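PDB 6KSU: Alpha/beta hydrolase from Streptomyces albidoflavus, which probably closes non-ribosomal peptides into macrolactam rings by joining residues of opposite chirality, as a cyclase related to penicillin-binding proteins. Local coordinates for residues Gly78-Ser83 with Gly330-Asn335; Leu344-Thr349 with Lys357-Leu362. All blocks are in the same frame, centred on the assembly; numbering follows the deposited sequence.

Contact 1. Residues Gly78-Ser83 with Gly330-Asn335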
# COMPACT_ATOMS: atom_id res chain seq x y z
N GLY A 78 -15.27 11.56 -0.66
CA GLY A 78 -14.27 10.65 -0.15
C GLY A 78 -14.29 9.29 -0.84
O GLY A 78 -15.35 8.67 -0.98
N PHE A 79 -13.11 8.82 -1.20
CA PHE A 79 -12.84 7.53 -1.80
C PHE A 79 -12.06 6.65 -0.82
O PHE A 79 -11.27 7.16 -0.02
CB PHE A 79 -12.00 7.69 -3.08
CG PHE A 79 -12.75 8.33 -4.24
CD1 PHE A 79 -13.00 7.60 -5.40
CD2 PHE A 79 -13.15 9.68 -4.20
CE1 PHE A 79 -13.66 8.16 -6.47
CE2 PHE A 79 -13.82 10.26 -5.27
CZ PHE A 79 -14.08 9.51 -6.40
N PRO A 80 -12.24 5.34 -0.85
CA PRO A 80 -11.41 4.48 0.01
C PRO A 80 -9.94 4.59 -0.37
O PRO A 80 -9.57 4.42 -1.53
CB PRO A 80 -11.95 3.07 -0.25
CG PRO A 80 -12.97 3.20 -1.35
CD PRO A 80 -13.32 4.62 -1.54
N PHE A 81 -9.11 4.90 0.62
CA PHE A 81 -7.68 4.94 0.35
C PHE A 81 -7.10 3.54 0.18
O PHE A 81 -6.00 3.41 -0.37
CB PHE A 81 -6.97 5.68 1.48
CG PHE A 81 -7.24 7.17 1.49
CD1 PHE A 81 -7.75 7.83 0.35
CD2 PHE A 81 -6.97 7.91 2.64
CE1 PHE A 81 -7.96 9.19 0.35
CE2 PHE A 81 -7.20 9.30 2.67
CZ PHE A 81 -7.70 9.95 1.53
N GLY A 82 -7.81 2.50 0.61
CA GLY A 82 -7.16 1.21 0.73
C GLY A 82 -5.89 1.28 1.55
O GLY A 82 -5.78 2.01 2.55
N SER A 83 -4.89 0.54 1.09
CA SER A 83 -3.60 0.50 1.76
C SER A 83 -2.88 1.85 1.76
O SER A 83 -1.89 2.00 2.49
CB SER A 83 -2.73 -0.57 1.11
OG SER A 83 -3.15 -1.84 1.56
N GLY A 330 -12.19 -3.27 -3.08
CA GLY A 330 -13.27 -3.54 -4.02
C GLY A 330 -13.07 -2.85 -5.36
O GLY A 330 -11.96 -2.83 -5.90
N GLY A 331 -14.13 -2.25 -5.88
CA GLY A 331 -14.03 -1.56 -7.15
C GLY A 331 -13.48 -0.16 -7.04
O GLY A 331 -14.01 0.77 -7.64
N ALA A 332 -12.42 0.03 -6.25
CA ALA A 332 -11.85 1.36 -6.08
C ALA A 332 -10.34 1.24 -5.92
O ALA A 332 -9.83 0.24 -5.43
CB ALA A 332 -12.49 2.11 -4.89
N SER A 333 -9.63 2.27 -6.37
CA SER A 333 -8.18 2.29 -6.29
C SER A 333 -7.77 3.67 -5.84
O SER A 333 -8.54 4.64 -5.91
CB SER A 333 -7.51 1.97 -7.64
OG SER A 333 -7.91 2.89 -8.64
N CYS A 334 -6.51 3.75 -5.40
CA CYS A 334 -5.96 4.99 -4.86
C CYS A 334 -4.45 4.97 -4.98
O CYS A 334 -3.82 4.01 -4.56
CB CYS A 334 -6.41 5.14 -3.41
SG CYS A 334 -5.63 6.43 -2.55
N ASN A 335 -3.86 6.03 -5.54
CA ASN A 335 -2.42 6.11 -5.73
C ASN A 335 -1.92 7.49 -5.31
O ASN A 335 -2.52 8.49 -5.67
CB ASN A 335 -1.99 5.90 -7.19
CG ASN A 335 -2.48 4.59 -7.76
OD1 ASN A 335 -3.59 4.51 -8.30
ND2 ASN A 335 -1.65 3.55 -7.64
O HOH W 1 -10.58 4.95 -3.93
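The Phe81 ring meets Cys334 at a slant. SG of Cys334 lies 4.9 Å from the centroid of the Phe81 ring and 57° off its normal. This is a sulfur-aromatic contact. The ring atom nearest the sulfur is CD1 of Phe81, 3.9 Å from SG of Cys334. Leu257 and Leu264 also pack on the phenyl group, and Leu264 touches Cys334 as well.

The contact belongs to the fold of the beta-lactamase and penicillin-binding protein family. Residues 78-83 lead to the start of helix 85-98, and Ser83 and Lys86 fit the SxxK pattern of that family. Tyr174 lies close by, with a weak hydrogen bond to Ser83 OG. Ser83 therefore probably stands in the place of the family nucleophile. Strand 332-339 of the large antiparallel sheet faces this segment.

No hydrogen bond joins the two segments directly. A water lies between them, 2.7 Å from Pro80 O and 2.9 Å from Ser333 O, in hydrogen-bonding reach of both carbonyls and able to donate to them. It links two backbone oxygens of segments that share no direct hydrogen bond.

Cys334 packs against the backbone of residues 80-81. Its sulfur is anti to the backbone N (chi1 170°), which sends SG along the Phe81 backbone, with SG of Cys334 3.7 Å from Phe81 O. The beta carbon sits closer still, with CB of Cys334 3.5 Å from Phe81 O. At the other end of the contact the pyrrolidine of Pro80 meets a single methyl group: CG of Pro80 rests 3.7 Å from CB of Ala332.

Contact 2. Residues Leu344-Thr349 with Lys357-Leu362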
# COMPACT_ATOMS: atom_id res chain seq x y z
N LEU A 344 6.69 18.19 -5.51
CA LEU A 344 5.60 17.73 -6.35
C LEU A 344 4.90 16.55 -5.69
O LEU A 344 5.55 15.59 -5.25
CB LEU A 344 6.12 17.34 -7.73
CG LEU A 344 5.15 17.04 -8.87
CD1 LEU A 344 6.01 16.92 -10.10
CD2 LEU A 344 4.27 15.79 -8.72
N ALA A 345 3.57 16.62 -5.63
CA ALA A 345 2.75 15.53 -5.12
C ALA A 345 1.49 15.44 -5.97
O ALA A 345 0.91 16.46 -6.37
CB ALA A 345 2.37 15.73 -3.66
N LEU A 346 1.07 14.21 -6.24
CA LEU A 346 -0.14 13.98 -7.00
C LEU A 346 -0.80 12.71 -6.48
O LEU A 346 -0.13 11.75 -6.08
CB LEU A 346 0.12 13.86 -8.50
CG LEU A 346 0.94 12.74 -9.16
CD1 LEU A 346 0.15 11.51 -9.32
CD2 LEU A 346 1.30 13.21 -10.54
N ALA A 347 -2.11 12.74 -6.44
CA ALA A 347 -2.89 11.65 -5.90
C ALA A 347 -4.02 11.39 -6.86
O ALA A 347 -4.54 12.32 -7.48
CB ALA A 347 -3.45 11.97 -4.51
N LEU A 348 -4.39 10.12 -6.99
CA LEU A 348 -5.48 9.73 -7.86
C LEU A 348 -6.40 8.84 -7.06
O LEU A 348 -5.93 7.89 -6.41
CB LEU A 348 -4.95 9.00 -9.11
CG LEU A 348 -5.98 8.42 -10.07
CD1 LEU A 348 -6.69 9.53 -10.77
CD2 LEU A 348 -5.34 7.45 -11.05
N THR A 349 -7.70 9.15 -7.05
CA THR A 349 -8.70 8.22 -6.55
C THR A 349 -9.63 7.83 -7.69
O THR A 349 -9.91 8.64 -8.58
CB THR A 349 -9.50 8.76 -5.35
OG1 THR A 349 -10.19 9.99 -5.67
CG2 THR A 349 -8.57 8.98 -4.15
N LYS A 357 -5.86 0.62 -14.41
CA LYS A 357 -5.38 0.90 -15.76
C LYS A 357 -5.37 2.40 -16.03
O LYS A 357 -4.51 2.89 -16.76
CB LYS A 357 -6.22 0.14 -16.79
CG LYS A 357 -5.74 0.25 -18.23
CD LYS A 357 -4.22 0.02 -18.41
CE LYS A 357 -3.60 1.15 -19.27
NZ LYS A 357 -2.11 1.28 -19.28
N LEU A 358 -6.28 3.15 -15.40
CA LEU A 358 -6.22 4.61 -15.48
C LEU A 358 -4.94 5.14 -14.83
O LEU A 358 -4.31 6.07 -15.35
CB LEU A 358 -7.45 5.23 -14.80
CG LEU A 358 -7.47 6.76 -14.79
CD1 LEU A 358 -7.88 7.29 -16.14
CD2 LEU A 358 -8.40 7.32 -13.73
N TRP A 359 -4.55 4.57 -13.69
CA TRP A 359 -3.29 4.99 -13.09
C TRP A 359 -2.13 4.70 -14.03
O TRP A 359 -1.28 5.57 -14.27
CB TRP A 359 -3.07 4.30 -11.75
CG TRP A 359 -1.72 4.62 -11.14
CD1 TRP A 359 -0.70 3.75 -10.87
CD2 TRP A 359 -1.25 5.91 -10.73
NE1 TRP A 359 0.37 4.41 -10.32
CE2 TRP A 359 0.05 5.74 -10.21
CE3 TRP A 359 -1.81 7.20 -10.73
CZ2 TRP A 359 0.80 6.80 -9.71
CZ3 TRP A 359 -1.08 8.24 -10.23
CH2 TRP A 359 0.23 8.04 -9.73
N GLU A 360 -2.09 3.49 -14.60
CA GLU A 360 -1.00 3.11 -15.50
C GLU A 360 -0.95 4.04 -16.71
O GLU A 360 0.11 4.60 -17.04
CB GLU A 360 -1.17 1.65 -15.92
CG GLU A 360 -0.10 1.11 -16.85
CD GLU A 360 -0.36 -0.33 -17.28
OE1 GLU A 360 -1.19 -1.03 -16.65
OE2 GLU A 360 0.26 -0.77 -18.27
N ALA A 361 -2.09 4.26 -17.37
CA ALA A 361 -2.13 5.16 -18.52
C ALA A 361 -1.76 6.59 -18.14
O ALA A 361 -1.10 7.29 -18.91
CB ALA A 361 -3.52 5.11 -19.16
N LEU A 362 -2.16 7.02 -16.94
CA LEU A 362 -1.74 8.33 -16.44
C LEU A 362 -0.23 8.40 -16.27
O LEU A 362 0.40 9.41 -16.61
CB LEU A 362 -2.45 8.60 -15.11
CG LEU A 362 -3.09 9.95 -14.78
CD1 LEU A 362 -3.70 10.60 -16.01
CD2 LEU A 362 -4.17 9.70 -13.74
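Leu348 lays its branched end against both Trp359 and Leu362. Its CD2 methyl comes to the indole at the edge, near the ring plane, 3.6 Å from CE3 of Trp359. The two side chains run past each other in opposite directions. The same methyl, CD2 of Leu348, is 3.7 Å from CD2 of Leu362. Here the two leucines reach toward each other tip to tip. The second methyl, CD1 of Leu348, lies 4.1 Å from CD2 of Leu358. The branch is carried out to the helix because CG of Leu348 is anti to the backbone N (chi1 175°).

Leu346 takes the next position on this side of the strand. Its CD1 lies in the plane of the indole at the benzo edge, 3.5 Å from CH2 of Trp359. The tryptophan is thus met edge-on by two leucines. It also rests on Asn335 and Arg337 of strand 332-339.

This is a helix-on-sheet layer. Helix 355-365 follows strand 344-350 after a short turn and folds back over the sheet. The two local axes approach to 9.8 Å and make 149°, closer to antiparallel than to perpendicular. Helix 23-41 joins the same layer: Leu38 touches Leu358 and Leu362, and Phe35 touches Leu348.

Between these two segments there is no hydrogen bond or salt bridge, so their contact rests on apolar packing of leucine methyls and the indole edge.

How the contacts relate
After helix 23-41 and strands 46-53 and 56-63, the chain reaches 78-83, at the threshold of helix 85-98. It then runs through 246 residues, including much of the helical region, before contact 1 closes this long loop at 330-335. Strand 332-339 turns back into strand 344-350, where contact 2 opens. Contact 2 closes after seven intervening residues, on helix 355-365. The two loops are in series and neither nest nor cross. Their centres lie about 12 Å apart. The neighbouring strands join them: Asn335 O is 2.8 Å from Leu348 N, a probable hydrogen bond. Contact 1 ties the segment holding the probable SxxK serine to the sheet; contact 2 ties helix 355-365 to it.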